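Polyketide synthase (PDB 4GOX) probably transfers a sulfuryl group from PAPS to an intermediate of olefin biosynthesis, as the sulfotransferase domain of an olefin synthase. Local coordinates at residues H153-P158 against T191-I196; A160-F165 against A183-I188. All coordinates share one frame; numbering follows the deposited sequence.

Contact 1: H153-P158 against T191-I196. With A3P (adenosine-3'-5'-diphosphate), chain B.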
# COMPACT_ATOMS: atom_id res chain seq x y z
N HIS A 153 7.77 -3.50 -1.51
CA HIS A 153 6.97 -4.62 -1.96
C HIS A 153 6.78 -5.55 -0.75
O HIS A 153 7.69 -6.30 -0.39
CB HIS A 153 7.68 -5.36 -3.11
CG HIS A 153 6.96 -6.57 -3.66
ND1 HIS A 153 7.54 -7.37 -4.63
CD2 HIS A 153 5.70 -7.02 -3.41
CE1 HIS A 153 6.64 -8.30 -4.90
NE2 HIS A 153 5.53 -8.14 -4.18
N LEU A 154 5.61 -5.49 -0.13
CA LEU A 154 5.30 -6.32 1.03
C LEU A 154 4.70 -7.62 0.55
O LEU A 154 3.76 -7.60 -0.25
CB LEU A 154 4.39 -5.55 2.02
CG LEU A 154 3.82 -6.32 3.21
CD1 LEU A 154 4.92 -6.81 4.15
CD2 LEU A 154 2.87 -5.46 3.96
N VAL A 155 5.29 -8.75 0.95
CA VAL A 155 4.87 -10.08 0.49
C VAL A 155 4.45 -10.94 1.66
O VAL A 155 5.14 -10.96 2.69
CB VAL A 155 5.94 -10.81 -0.37
CG1 VAL A 155 5.33 -12.03 -1.08
CG2 VAL A 155 6.57 -9.88 -1.41
N ARG A 156 3.35 -11.70 1.46
CA ARG A 156 2.83 -12.68 2.44
C ARG A 156 2.65 -14.01 1.73
O ARG A 156 2.50 -14.05 0.51
CB ARG A 156 1.54 -12.20 3.12
CG ARG A 156 1.13 -13.08 4.32
CD ARG A 156 -0.11 -12.53 4.99
NE ARG A 156 -0.44 -13.27 6.20
CZ ARG A 156 -1.55 -13.08 6.91
NH1 ARG A 156 -2.47 -12.21 6.50
NH2 ARG A 156 -1.77 -13.78 8.01
N HIS A 157 2.72 -15.10 2.50
CA HIS A 157 2.58 -16.48 2.03
C HIS A 157 1.28 -16.62 1.23
O HIS A 157 0.26 -16.10 1.69
CB HIS A 157 2.57 -17.43 3.24
CG HIS A 157 2.82 -18.86 2.86
ND1 HIS A 157 1.86 -19.62 2.22
CD2 HIS A 157 3.94 -19.61 3.00
CE1 HIS A 157 2.41 -20.80 2.01
NE2 HIS A 157 3.66 -20.84 2.47
N PRO A 158 1.30 -17.24 -0.01
CA PRO A 158 0.05 -17.35 -0.79
C PRO A 158 -1.12 -18.00 -0.02
O PRO A 158 -2.25 -17.49 -0.11
CB PRO A 158 0.46 -18.20 -2.01
CG PRO A 158 1.73 -18.92 -1.59
CD PRO A 158 2.42 -17.89 -0.71
N THR A 191 -1.01 -12.28 -9.59
CA THR A 191 -1.01 -11.11 -10.48
C THR A 191 -0.26 -9.94 -9.84
O THR A 191 0.66 -9.40 -10.46
CB THR A 191 -2.44 -10.75 -10.88
OG1 THR A 191 -3.03 -11.91 -11.48
CG2 THR A 191 -2.51 -9.53 -11.80
N SER A 192 -0.65 -9.57 -8.61
CA SER A 192 -0.05 -8.45 -7.88
C SER A 192 1.43 -8.65 -7.67
O SER A 192 2.22 -7.77 -7.98
CB SER A 192 -0.71 -8.25 -6.51
OG SER A 192 -2.06 -7.89 -6.74
N ASN A 193 1.79 -9.80 -7.09
CA ASN A 193 3.17 -10.09 -6.77
C ASN A 193 4.05 -10.12 -7.98
O ASN A 193 5.13 -9.56 -7.93
CB ASN A 193 3.30 -11.30 -5.85
CG ASN A 193 2.90 -10.92 -4.45
OD1 ASN A 193 3.44 -9.98 -3.89
ND2 ASN A 193 1.84 -11.52 -3.92
N ARG A 194 3.55 -10.68 -9.09
CA ARG A 194 4.33 -10.69 -10.33
C ARG A 194 4.53 -9.25 -10.88
O ARG A 194 5.66 -8.88 -11.20
CB ARG A 194 3.69 -11.62 -11.36
CG ARG A 194 4.29 -11.55 -12.77
CD ARG A 194 5.56 -12.35 -12.80
NE ARG A 194 5.31 -13.75 -12.44
CZ ARG A 194 6.25 -14.60 -12.05
NH1 ARG A 194 7.52 -14.21 -11.95
NH2 ARG A 194 5.93 -15.86 -11.74
N ASN A 195 3.44 -8.45 -10.93
CA ASN A 195 3.51 -7.06 -11.42
C ASN A 195 4.48 -6.20 -10.60
O ASN A 195 5.29 -5.49 -11.19
CB ASN A 195 2.13 -6.41 -11.46
CG ASN A 195 1.20 -6.97 -12.50
OD1 ASN A 195 1.63 -7.47 -13.51
ND2 ASN A 195 -0.10 -6.85 -12.31
N ILE A 196 4.43 -6.30 -9.26
CA ILE A 196 5.30 -5.52 -8.37
C ILE A 196 6.75 -5.95 -8.52
O ILE A 196 7.64 -5.10 -8.62
CB ILE A 196 4.83 -5.48 -6.89
CG1 ILE A 196 3.36 -5.03 -6.78
CG2 ILE A 196 5.73 -4.54 -6.08
CD1 ILE A 196 2.71 -5.51 -5.49
P1 A3P B . -6.67 -11.33 8.78
O1P A3P B . -7.63 -11.88 7.76
O2P A3P B . -7.34 -10.34 9.71
O3P A3P B . -5.77 -12.35 9.42
P2 A3P B . -4.02 -5.95 4.69
O4P A3P B . -2.96 -5.88 3.63
O5P A3P B . -5.42 -6.22 4.23
O6P A3P B . -3.89 -4.84 5.71
O5' A3P B . -3.67 -7.26 5.55
C5' A3P B . -4.61 -7.79 6.50
C4' A3P B . -3.91 -8.82 7.38
O4' A3P B . -2.83 -8.25 8.11
C3' A3P B . -4.78 -9.44 8.45
O3' A3P B . -5.62 -10.46 7.92
C2' A3P B . -3.77 -9.94 9.46
O2' A3P B . -3.38 -11.29 9.21
C1' A3P B . -2.57 -9.03 9.28
N9 A3P B . -2.50 -8.16 10.48
C8 A3P B . -3.35 -7.13 10.76
N7 A3P B . -3.04 -6.57 11.95
C5 A3P B . -1.99 -7.25 12.44
C6 A3P B . -1.20 -7.20 13.69
N6 A3P B . -1.49 -6.24 14.60
N1 A3P B . -0.19 -8.08 13.85
C2 A3P B . 0.11 -9.01 12.91
N3 A3P B . -0.59 -9.15 11.76
C4 A3P B . -1.63 -8.31 11.48
O HOH W 1 2.25 -8.89 -1.85
O HOH W 2 1.31 -10.98 -0.56
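Strand 153-155, from which His153 points toward helix 191-196, passes that helix with the short axes 9.7 Å apart at 145°, closer to antiparallel than parallel. The polar link is His153 NE2 to Asn193 OD1, a hydrogen bond of 2.8 Å. It is nearly straight, 166° at the hydrogen, and the acceptor offers an in-plane lone pair to a donor whose ring is almost coplanar with the amide. Ile196 CG2 lies over one face of that ring, 3.6 Å from its centroid, a CH-pi contact; Val155 CG2 covers the opposite face. With Tyr208 OH hydrogen-bonded to ND1, both ring nitrogens are engaged, which should fix the ring's rotation. Asn193 OD1 also accepts from a water, at 2.6 Å, that donates to Leu154 O as well, so two donors grip this buried oxygen. Beyond the strand end the Arg156 chain is extended, CG anti to the backbone N (chi1 -169°), and reaches A3P: NH1 and NH2 make weak hydrogen bonds to O2', 3.0 Å for NH1, and are also hydrogen-bonded to the carbonyl oxygens of Arg34 and Leu274. A helix thus covers a parallel sheet in the P-loop-like sulfotransferase fold, with the nucleotide site at the strand's C-terminal end.

Contact 2: A160-F165 against A183-I188. With A3P (adenosine-3'-5'-diphosphate), chain B.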
# COMPACT_ATOMS: atom_id res chain seq x y z
N ALA A 160 -1.75 -18.01 3.29
CA ALA A 160 -2.28 -17.07 4.28
C ALA A 160 -3.14 -16.01 3.62
O ALA A 160 -4.22 -15.73 4.11
CB ALA A 160 -1.16 -16.41 5.05
N VAL A 161 -2.71 -15.48 2.45
CA VAL A 161 -3.49 -14.49 1.70
C VAL A 161 -4.84 -15.10 1.24
O VAL A 161 -5.89 -14.50 1.46
CB VAL A 161 -2.67 -13.89 0.54
CG1 VAL A 161 -3.57 -13.15 -0.45
CG2 VAL A 161 -1.56 -12.97 1.06
N ILE A 162 -4.79 -16.31 0.64
CA ILE A 162 -5.94 -17.04 0.10
C ILE A 162 -6.98 -17.28 1.18
O ILE A 162 -8.14 -16.91 0.99
CB ILE A 162 -5.55 -18.33 -0.68
CG1 ILE A 162 -4.80 -17.98 -1.98
CG2 ILE A 162 -6.80 -19.18 -1.00
CD1 ILE A 162 -3.92 -19.08 -2.54
N GLU A 163 -6.56 -17.86 2.32
CA GLU A 163 -7.42 -18.12 3.47
C GLU A 163 -8.11 -16.83 3.96
O GLU A 163 -9.33 -16.82 4.13
CB GLU A 163 -6.58 -18.78 4.59
CG GLU A 163 -7.39 -19.27 5.79
CD GLU A 163 -7.80 -18.20 6.78
OE1 GLU A 163 -6.96 -17.34 7.13
OE2 GLU A 163 -8.98 -18.21 7.20
N SER A 164 -7.33 -15.75 4.16
CA SER A 164 -7.83 -14.45 4.62
C SER A 164 -8.80 -13.80 3.64
O SER A 164 -9.83 -13.27 4.05
CB SER A 164 -6.67 -13.51 4.92
OG SER A 164 -7.18 -12.21 5.12
N PHE A 165 -8.45 -13.81 2.34
CA PHE A 165 -9.25 -13.24 1.25
C PHE A 165 -10.60 -13.95 1.16
O PHE A 165 -11.62 -13.29 0.91
CB PHE A 165 -8.49 -13.33 -0.08
CG PHE A 165 -9.12 -12.60 -1.23
CD1 PHE A 165 -10.07 -13.23 -2.04
CD2 PHE A 165 -8.74 -11.31 -1.54
CE1 PHE A 165 -10.62 -12.58 -3.14
CE2 PHE A 165 -9.30 -10.65 -2.64
CZ PHE A 165 -10.24 -11.29 -3.43
N ALA A 183 -9.66 -19.57 -6.41
CA ALA A 183 -8.92 -19.33 -7.65
C ALA A 183 -8.70 -17.84 -7.85
O ALA A 183 -7.59 -17.42 -8.23
CB ALA A 183 -9.67 -19.93 -8.84
N LEU A 184 -9.72 -17.02 -7.54
CA LEU A 184 -9.63 -15.57 -7.66
C LEU A 184 -8.62 -14.99 -6.66
O LEU A 184 -7.79 -14.17 -7.05
CB LEU A 184 -11.03 -14.92 -7.55
CG LEU A 184 -11.12 -13.39 -7.43
CD1 LEU A 184 -10.53 -12.68 -8.67
CD2 LEU A 184 -12.56 -12.95 -7.22
N ALA A 185 -8.64 -15.46 -5.40
CA ALA A 185 -7.70 -15.04 -4.36
C ALA A 185 -6.26 -15.37 -4.80
O ALA A 185 -5.39 -14.50 -4.75
CB ALA A 185 -8.03 -15.73 -3.04
N GLU A 186 -6.03 -16.62 -5.27
CA GLU A 186 -4.74 -17.08 -5.76
C GLU A 186 -4.30 -16.19 -6.94
O GLU A 186 -3.16 -15.72 -6.96
CB GLU A 186 -4.84 -18.54 -6.22
CG GLU A 186 -3.54 -19.05 -6.82
CD GLU A 186 -3.51 -20.51 -7.20
OE1 GLU A 186 -2.50 -20.93 -7.79
OE2 GLU A 186 -4.53 -21.21 -7.01
N SER A 187 -5.20 -15.97 -7.91
CA SER A 187 -4.95 -15.13 -9.07
C SER A 187 -4.52 -13.73 -8.69
O SER A 187 -3.54 -13.24 -9.24
CB SER A 187 -6.17 -15.07 -9.98
OG SER A 187 -6.17 -16.28 -10.72
N ILE A 188 -5.24 -13.10 -7.74
CA ILE A 188 -4.93 -11.76 -7.25
C ILE A 188 -3.56 -11.73 -6.57
O ILE A 188 -2.77 -10.84 -6.87
CB ILE A 188 -6.06 -11.18 -6.36
CG1 ILE A 188 -7.34 -10.91 -7.21
CG2 ILE A 188 -5.61 -9.86 -5.71
CD1 ILE A 188 -8.56 -10.49 -6.38
P1 A3P B . -6.67 -11.33 8.78
O1P A3P B . -7.63 -11.88 7.76
O2P A3P B . -7.34 -10.34 9.71
O3P A3P B . -5.77 -12.35 9.42
P2 A3P B . -4.02 -5.95 4.69
O4P A3P B . -2.96 -5.88 3.63
O5P A3P B . -5.42 -6.22 4.23
O6P A3P B . -3.89 -4.84 5.71
O5' A3P B . -3.67 -7.26 5.55
C5' A3P B . -4.61 -7.79 6.50
C4' A3P B . -3.91 -8.82 7.38
O4' A3P B . -2.83 -8.25 8.11
C3' A3P B . -4.78 -9.44 8.45
O3' A3P B . -5.62 -10.46 7.92
C2' A3P B . -3.77 -9.94 9.46
O2' A3P B . -3.38 -11.29 9.21
C1' A3P B . -2.57 -9.03 9.28
N9 A3P B . -2.50 -8.16 10.48
C8 A3P B . -3.35 -7.13 10.76
N7 A3P B . -3.04 -6.57 11.95
C5 A3P B . -1.99 -7.25 12.44
C6 A3P B . -1.20 -7.20 13.69
N6 A3P B . -1.49 -6.24 14.60
N1 A3P B . -0.19 -8.08 13.85
C2 A3P B . 0.11 -9.01 12.91
N3 A3P B . -0.59 -9.15 11.76
C4 A3P B . -1.63 -8.31 11.48
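Helix 158-167 lines the 3'-phosphate side of the nucleotide pocket with one face and packs on 183-188 with another; Ser164 OG donates to A3P O1P at 2.7 Å and is also hydrogen-bonded to Arg34 NE. The segment axes come within 8.8 Å at 133°. Ala185 is the close point, its CA 5.2 Å from that of Ile162, and its small CB fits between Ile162 and Phe165. Phe165 has CG anti to the backbone N (chi1 -172°), which sets CG on the side of the partner helix, where ring atom CD1 meets Ala185 CB at 3.4 Å; Ala185 CA sits over one ring face, 28° off the normal. Both helices belong to the alpha/beta sulfotransferase fold, 158-167 following strand 149-155 of the parallel sheet. At the far end of the ring, CZ touches Ile188 CD1 at 3.5 Å, the two side chains crossing at about a right angle. An alanine in place of Phe165 would probably open a gap beside Ala185 and leave Ile188 CD1 without its aromatic partner. On the other flank Ile162 and Glu186 run alongside each other in the same direction, Ile162 CD1 3.8 Å from Glu186 CB. Glu186 OE1 accepts from Gln288 N and is hydrogen-bonded to Thr291 OG1.

Overall arrangement
Helix 181-202 serves both contacts, meeting the end of strand 149-155 in contact 1 and the following helix, 158-167, in contact 2. Their centres are 11 Å apart, and the join is direct: Arg156 CB packs on Val161 CG2 at 3.8 Å. Contact 1 lies deeper, about 11 Å from the centre of the chain to its own centre against about 17 Å, and all its touching residues are buried; contact 2 is mostly buried but has the exposed Leu184 at its margin. The chemistry follows: a hydrogen bond and a bridging water satisfy polar groups in contact 1, whereas contact 2 buries more surface, 286 against 207 Å², with no hydrogen bond across it. Each also supplies one residue to A3P.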